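Local coordinates for protein secondary thiamine-phosphate synthase enzyme (Thermus thermophilus, PDB 2CU5) that is of unestablished function but may act as a thiamine-phosphate synthase, as its UPF0047 (YjbQ) family membership suggests, at residues A26-H30 with W125-L129. Numbering follows the deposited sequence.
Sequences ALSGH and WVRLL
Leu128, next to the C-terminal residue, lies across one face of the His30 imidazole and reaches on to Leu27. Its CB makes a CH-pi contact, 3.8 Å from the centroid of the His30 ring and only 4° off the ring normal. CG continues along the same face, and the side chain then forks. CD1 settles 3.8 Å from His30 CB, whereas CD2 touches both His30 CD2 and Leu27 CD2; the 3.3 Å between Leu128 CD2 and Leu27 CD2 is so short for two methyl groups that it is best read with caution. Because CG of His30 stands anti to its backbone N (chi1 173°), the imidazole runs back beside Leu128 in the opposite direction. Its far edge thereby meets the chain end: His30 CE1 lies 3.1 Å from Leu129 O, an oxygen of the C-terminal carboxylate, while NE2 gives a weak hydrogen bond to Leu33 O. Deeper in, Leu27 CD2 touches Val126 CG1 at 4.2 Å, the two side chains crossing at about a right angle, and Val34 packs against both residues. After helix 20-25, a type I' turn from Leu27 to His30, closed by the bond from His30 N to Leu27 O (2.9 Å), packs its side chains against the end of strand 120-128, which lies between strands 5-11 and 32-37 in the antiparallel sheet; Leu129 also meets Leu129 of the third subunit. The join is thus apolar and buried around Leu27 and Val126, and more polar towards the terminus, where the carboxylate beside the ring edge could polarise the imidazole and perhaps raise its pKa.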
# COMPACT_ATOMS: atom_id res chain seq x y z
N ALA A 26 -6.46 -3.60 -22.08
CA ALA A 26 -6.02 -2.24 -22.33
C ALA A 26 -4.52 -2.14 -22.60
O ALA A 26 -4.01 -1.08 -22.95
CB ALA A 26 -6.38 -1.34 -21.14
N LEU A 27 -3.82 -3.26 -22.46
CA LEU A 27 -2.37 -3.29 -22.66
C LEU A 27 -1.87 -3.34 -24.10
O LEU A 27 -0.71 -3.03 -24.35
CB LEU A 27 -1.77 -4.46 -21.89
CG LEU A 27 -2.07 -4.47 -20.39
CD1 LEU A 27 -1.39 -5.66 -19.73
CD2 LEU A 27 -1.59 -3.16 -19.77
N SER A 28 -2.73 -3.73 -25.03
CA SER A 28 -2.34 -3.83 -26.43
C SER A 28 -1.02 -4.59 -26.61
O SER A 28 -0.12 -4.14 -27.30
CB SER A 28 -2.20 -2.43 -27.04
OG SER A 28 -3.44 -1.74 -27.05
N GLY A 29 -0.92 -5.76 -25.97
CA GLY A 29 0.28 -6.57 -26.09
C GLY A 29 1.55 -6.00 -25.49
O GLY A 29 2.65 -6.46 -25.80
N HIS A 30 1.42 -4.99 -24.64
CA HIS A 30 2.58 -4.36 -24.01
C HIS A 30 3.42 -5.32 -23.17
O HIS A 30 2.90 -6.27 -22.58
CB HIS A 30 2.12 -3.20 -23.11
CG HIS A 30 3.22 -2.59 -22.30
ND1 HIS A 30 4.22 -1.82 -22.85
CD2 HIS A 30 3.47 -2.63 -20.96
CE1 HIS A 30 5.04 -1.41 -21.89
NE2 HIS A 30 4.60 -1.89 -20.74
N TRP A 125 -7.41 3.96 -14.01
CA TRP A 125 -6.48 4.45 -15.02
C TRP A 125 -5.35 3.46 -15.24
O TRP A 125 -4.83 2.88 -14.29
CB TRP A 125 -5.92 5.81 -14.61
CG TRP A 125 -6.97 6.86 -14.42
CD1 TRP A 125 -8.26 6.82 -14.86
CD2 TRP A 125 -6.81 8.12 -13.75
NE1 TRP A 125 -8.91 7.99 -14.52
CE2 TRP A 125 -8.04 8.80 -13.83
CE3 TRP A 125 -5.73 8.74 -13.09
CZ2 TRP A 125 -8.24 10.07 -13.28
CZ3 TRP A 125 -5.93 10.00 -12.54
CH2 TRP A 125 -7.17 10.65 -12.64
N VAL A 126 -4.97 3.28 -16.50
CA VAL A 126 -3.91 2.34 -16.84
C VAL A 126 -2.82 3.06 -17.62
O VAL A 126 -3.09 3.69 -18.64
CB VAL A 126 -4.45 1.18 -17.70
CG1 VAL A 126 -3.36 0.15 -17.93
CG2 VAL A 126 -5.67 0.55 -17.03
N ARG A 127 -1.59 2.96 -17.12
CA ARG A 127 -0.45 3.59 -17.75
C ARG A 127 0.66 2.57 -17.97
O ARG A 127 1.05 1.87 -17.04
CB ARG A 127 0.07 4.72 -16.86
CG ARG A 127 1.45 5.25 -17.25
CD ARG A 127 1.42 5.99 -18.57
NE ARG A 127 2.32 7.14 -18.51
CZ ARG A 127 3.64 7.06 -18.44
NH1 ARG A 127 4.25 5.88 -18.44
NH2 ARG A 127 4.36 8.17 -18.35
N LEU A 128 1.15 2.49 -19.20
CA LEU A 128 2.22 1.56 -19.53
C LEU A 128 3.55 2.29 -19.37
O LEU A 128 3.71 3.42 -19.85
CB LEU A 128 2.09 1.07 -20.97
CG LEU A 128 0.69 0.65 -21.44
CD1 LEU A 128 0.72 0.29 -22.92
CD2 LEU A 128 0.19 -0.52 -20.61
N LEU A 129 4.50 1.67 -18.68
CA LEU A 129 5.82 2.25 -18.50
C LEU A 129 6.75 1.65 -19.55
O LEU A 129 6.48 0.51 -19.99
CB LEU A 129 6.39 1.94 -17.11
CG LEU A 129 5.80 2.65 -15.89
CD1 LEU A 129 4.37 2.20 -15.65
CD2 LEU A 129 6.67 2.34 -14.68
OXT LEU A 129 7.75 2.31 -19.90